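Local coordinates for protein secretion chaperonin CsaA (Picrophilus torridus, PDB 5ZDI), which probably binds tRNA through an OB-type domain and is classed as a chaperone of protein secretion, at residues Y4-F7 / S8-D11; T88-G91 / V92-L95. All blocks are in the same frame, centred on the assembly; numbering follows the deposited sequence.

Contact 1 (Y4-F7 / S8-D11)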
loop_
_atom_site.group_PDB
_atom_site.type_symbol
_atom_site.label_atom_id
_atom_site.label_comp_id
_atom_site.label_asym_id
_atom_site.label_seq_id
_atom_site.Cartn_x
_atom_site.Cartn_y
_atom_site.Cartn_z
ATOM N N TYR A 4 -16.499 0.675 0.291
ATOM C CA TYR A 4 -15.465 1.430 1.109
ATOM C C TYR A 4 -15.367 0.795 2.470
ATOM O O TYR A 4 -14.220 0.691 3.053
ATOM C CB TYR A 4 -15.641 2.997 1.214
ATOM C CG TYR A 4 -14.961 3.823 0.081
ATOM C CD1 TYR A 4 -15.576 3.985 -1.183
ATOM C CD2 TYR A 4 -13.730 4.451 0.258
ATOM C CE1 TYR A 4 -14.975 4.726 -2.220
ATOM C CE2 TYR A 4 -13.125 5.184 -0.793
ATOM C CZ TYR A 4 -13.727 5.312 -2.040
ATOM O OH TYR A 4 -13.086 6.048 -3.117
ATOM N N ASN A 5 -16.514 0.271 2.935
ATOM C CA ASN A 5 -16.502 -0.498 4.178
ATOM C C ASN A 5 -15.654 -1.766 4.126
ATOM O O ASN A 5 -14.984 -2.105 5.135
ATOM C CB ASN A 5 -17.909 -0.863 4.647
ATOM C CG ASN A 5 -17.984 -1.004 6.141
ATOM O OD1 ASN A 5 -18.047 -2.117 6.654
ATOM N ND2 ASN A 5 -17.859 0.128 6.856
ATOM N N ASP A 6 -15.698 -2.501 2.999
ATOM C CA ASP A 6 -14.879 -3.680 2.848
ATOM C C ASP A 6 -13.388 -3.366 3.051
ATOM O O ASP A 6 -12.674 -4.140 3.658
ATOM C CB ASP A 6 -15.058 -4.380 1.516
ATOM C CG ASP A 6 -16.421 -5.087 1.375
ATOM O OD1 ASP A 6 -17.052 -5.415 2.431
ATOM O OD2 ASP A 6 -16.834 -5.277 0.188
ATOM N N PHE A 7 -12.925 -2.227 2.571
ATOM C CA PHE A 7 -11.512 -1.899 2.709
ATOM C C PHE A 7 -11.184 -1.550 4.160
ATOM O O PHE A 7 -10.169 -1.956 4.684
ATOM C CB PHE A 7 -11.181 -0.747 1.781
ATOM C CG PHE A 7 -9.730 -0.370 1.812
ATOM C CD1 PHE A 7 -8.796 -1.259 1.367
ATOM C CD2 PHE A 7 -9.320 0.838 2.361
ATOM C CE1 PHE A 7 -7.459 -0.901 1.387
ATOM C CE2 PHE A 7 -7.971 1.177 2.418
ATOM C CZ PHE A 7 -7.053 0.289 1.939
ATOM N N SER A 8 -12.098 -0.868 4.843
ATOM C CA SER A 8 -11.886 -0.467 6.241
ATOM C C SER A 8 -11.696 -1.660 7.158
ATOM O O SER A 8 -11.087 -1.503 8.202
ATOM C CB SER A 8 -13.034 0.463 6.764
ATOM O OG SER A 8 -14.232 -0.237 7.025
ATOM N N LYS A 9 -12.211 -2.851 6.764
ATOM C CA LYS A 9 -12.059 -4.087 7.544
ATOM C C LYS A 9 -10.551 -4.500 7.648
ATOM O O LYS A 9 -10.163 -5.239 8.575
ATOM C CB LYS A 9 -12.793 -5.298 6.929
ATOM C CG LYS A 9 -14.333 -5.261 6.803
ATOM C CD LYS A 9 -14.822 -6.467 5.993
ATOM C CE LYS A 9 -16.318 -6.388 5.654
ATOM N NZ LYS A 9 -16.715 -7.613 4.906
ATOM N N ILE A 10 -9.784 -4.128 6.621
ATOM C CA ILE A 10 -8.360 -4.484 6.558
ATOM C C ILE A 10 -7.508 -3.462 7.355
ATOM O O ILE A 10 -7.620 -2.265 7.188
ATOM C CB ILE A 10 -7.795 -4.553 5.103
ATOM C CG1 ILE A 10 -8.785 -5.144 4.084
ATOM C CG2 ILE A 10 -6.485 -5.368 5.112
ATOM C CD1 ILE A 10 -9.214 -6.542 4.353
ATOM N N ASP A 11 -6.702 -3.977 8.251
ATOM C CA ASP A 11 -5.832 -3.187 9.068
ATOM C C ASP A 11 -4.436 -3.142 8.443
ATOM O O ASP A 11 -3.694 -4.147 8.491
ATOM C CB ASP A 11 -5.803 -3.688 10.503
ATOM C CG ASP A 11 -5.183 -2.649 11.463
ATOM O OD1 ASP A 11 -4.846 -1.522 11.018
ATOM O OD2 ASP A 11 -5.121 -2.918 12.690
HETATM O O HOH W 1 -7.919 -0.269 5.554
#
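The aliphatic part of Lys9 overlaps Asp6, the two side chains lying next to each other and pointing the same way. Beyond CG the lysine is extended, and it passes over the backbone of the turn before it, with CB at 3.5 Å from Asp6 O. Its end then draws level with the carboxylate: Lys9 NZ stands 3.3 Å from Asp6 OD1, a salt bridge whose hydrogen bond is weak, and Lys9 CE is about as near to the same oxygen. With CG anti to the carbonyl carbon in both residues (chi1 -71° in Asp6, -63° in Lys9), the two chains can run together in this way. Ser8 turns its hydroxyl back on the helix differently, with OG between its own backbone N and carbonyl carbon; in one of two modelled conformers, and so probably not always, it donates to Asn5 O at 2.8 Å, tilted somewhat from the carbonyl plane.

These pairs lie along the short N-terminal helix 4-8 and the loop by which it reaches strand 12-22. Ser8 N bonds to Tyr4 O at 3.2 Å, an alpha-helical step of four residues, whereas Ile10 N bonds to Phe7 O at 2.9 Å, a step of three. Between them, Lys9 N has weak bonds to both Asn5 O and Asp6 O. Just before the helix, Thr3 OG1 accepts a hydrogen bond from Asp6 N.

The aromatic residues face the dimer partner: Tyr4 stacks on Phe69 of the second subunit, and Phe7 also packs against that residue. Ile10 meets Ile2 of that subunit, while its own CG1 lies 3.5 Å from Phe7 O. A water 2.6 Å from Ile10 O also lies near Phe7 O, and it sits over one face of the Phe7 ring, offset toward the rim.

Contact 2 (T88-G91 / V92-L95)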
loop_
_atom_site.group_PDB
_atom_site.type_symbol
_atom_site.label_atom_id
_atom_site.label_comp_id
_atom_site.label_asym_id
_atom_site.label_seq_id
_atom_site.Cartn_x
_atom_site.Cartn_y
_atom_site.Cartn_z
ATOM N N THR A 88 5.632 -6.912 -10.588
ATOM C CA THR A 88 6.095 -6.114 -11.722
ATOM C C THR A 88 6.840 -7.027 -12.677
ATOM O O THR A 88 7.190 -8.142 -12.331
ATOM C CB THR A 88 7.047 -4.979 -11.339
ATOM O OG1 THR A 88 8.368 -5.503 -11.097
ATOM C CG2 THR A 88 6.487 -4.201 -10.115
ATOM N N GLY A 89 7.192 -6.457 -13.821
ATOM C CA GLY A 89 8.032 -7.164 -14.799
ATOM C C GLY A 89 9.446 -7.435 -14.290
ATOM O O GLY A 89 10.132 -8.305 -14.828
ATOM N N ASP A 90 9.879 -6.727 -13.243
ATOM C CA ASP A 90 11.201 -6.934 -12.595
ATOM C C ASP A 90 11.068 -7.606 -11.165
ATOM O O ASP A 90 11.896 -7.365 -10.301
ATOM C CB ASP A 90 11.917 -5.559 -12.597
ATOM C CG ASP A 90 13.422 -5.613 -12.175
ATOM O OD1 ASP A 90 14.104 -6.590 -12.585
ATOM O OD2 ASP A 90 13.925 -4.674 -11.439
ATOM N N GLY A 91 10.076 -8.491 -10.954
ATOM C CA GLY A 91 9.782 -9.027 -9.650
ATOM C C GLY A 91 8.926 -8.129 -8.713
ATOM O O GLY A 91 8.405 -7.069 -9.110
ATOM N N VAL A 92 8.812 -8.602 -7.496
ATOM C CA VAL A 92 8.039 -7.948 -6.480
ATOM C C VAL A 92 8.790 -6.682 -6.041
ATOM O O VAL A 92 9.910 -6.744 -5.616
ATOM C CB VAL A 92 7.774 -8.874 -5.317
ATOM C CG1 VAL A 92 7.028 -8.156 -4.174
ATOM C CG2 VAL A 92 6.909 -10.077 -5.770
ATOM N N LYS A 93 8.083 -5.542 -6.029
ATOM C CA LYS A 93 8.657 -4.278 -5.586
ATOM C C LYS A 93 7.822 -3.819 -4.396
ATOM O O LYS A 93 6.629 -3.487 -4.528
ATOM C CB LYS A 93 8.589 -3.261 -6.693
ATOM C CG LYS A 93 9.446 -3.624 -7.883
ATOM C CD LYS A 93 10.957 -3.392 -7.619
ATOM C CE LYS A 93 11.722 -3.690 -8.895
ATOM N NZ LYS A 93 13.154 -3.549 -8.739
ATOM N N LEU A 94 8.464 -3.774 -3.246
ATOM C CA LEU A 94 7.796 -3.335 -2.011
ATOM C C LEU A 94 7.144 -1.967 -2.137
ATOM O O LEU A 94 7.703 -1.021 -2.733
ATOM C CB LEU A 94 8.748 -3.284 -0.817
ATOM C CG LEU A 94 9.281 -4.690 -0.445
ATOM C CD1 LEU A 94 10.461 -4.530 0.512
ATOM C CD2 LEU A 94 8.137 -5.582 0.095
ATOM N N LEU A 95 6.060 -1.819 -1.392
ATOM C CA LEU A 95 5.457 -0.549 -1.096
ATOM C C LEU A 95 6.153 0.107 0.077
ATOM O O LEU A 95 6.528 -0.608 1.069
ATOM C CB LEU A 95 3.986 -0.737 -0.739
ATOM C CG LEU A 95 3.091 -1.409 -1.726
ATOM C CD1 LEU A 95 1.616 -1.138 -1.391
ATOM C CD2 LEU A 95 3.325 -1.063 -3.141
#
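A type I turn from Thr88 to Gly91 reverses the chain, with Thr88 N donating to Gly91 O at 3.1 Å and Gly91 N returning a weak bond to Thr88 O. It is the tip of a beta hairpin that joins strand 77-88 to strand 91-97, with Gly89 and Asp90 at the corners. Gly91 has a positive phi of 81°, at which a CB would be pressed against the preceding carbonyl oxygen.

Thr88 OG1 lies between its own backbone N and carbonyl carbon (chi1 78°), from where it accepts from Asp90 N at 2.9 Å, an ST turn, and donates to Gly91 O at 2.5 Å, a short bond in the carbonyl plane. Gly91 O is thus gripped by two donors of one residue. A valine in place of Thr88 would probably leave Asp90 N without this acceptor and Gly91 O with one donor fewer, freeing the turn to flex.

Lys93 crosses Thr88 at about a right angle, with Lys93 CG 3.8 Å from Thr88 CG2. The bend at chi2 (-75°) brings the end of the lysine to Asp90. Its NZ also hydrogen-bonds a glycerol, probably from the crystallisation liquor, and Lys93 NZ meets Asp90 OD2 at 3.0 Å in a salt bridge, approaching from above the carboxylate plane.

From the N terminus, contact 1 comes first: the turn of helix 4-8 and the loop leading from it into strand 12-22. Contact 2 follows much later, at the hairpin between strands 77-88 and 91-97. Each closes only a few residues of continuous chain, and the two lie in series, neither nested nor crossed. The centres of contact 1 and contact 2 are about 24 Å apart. The nearest atoms of contact 1 and contact 2 are about 9 Å apart, with no touch. Both nevertheless meet the second subunit. Contact 1 brings helix and loop residues to it, whereas strand 91-97 forms an antiparallel ladder with a partner strand at Leu95, carrying the sheet across the dimer interface.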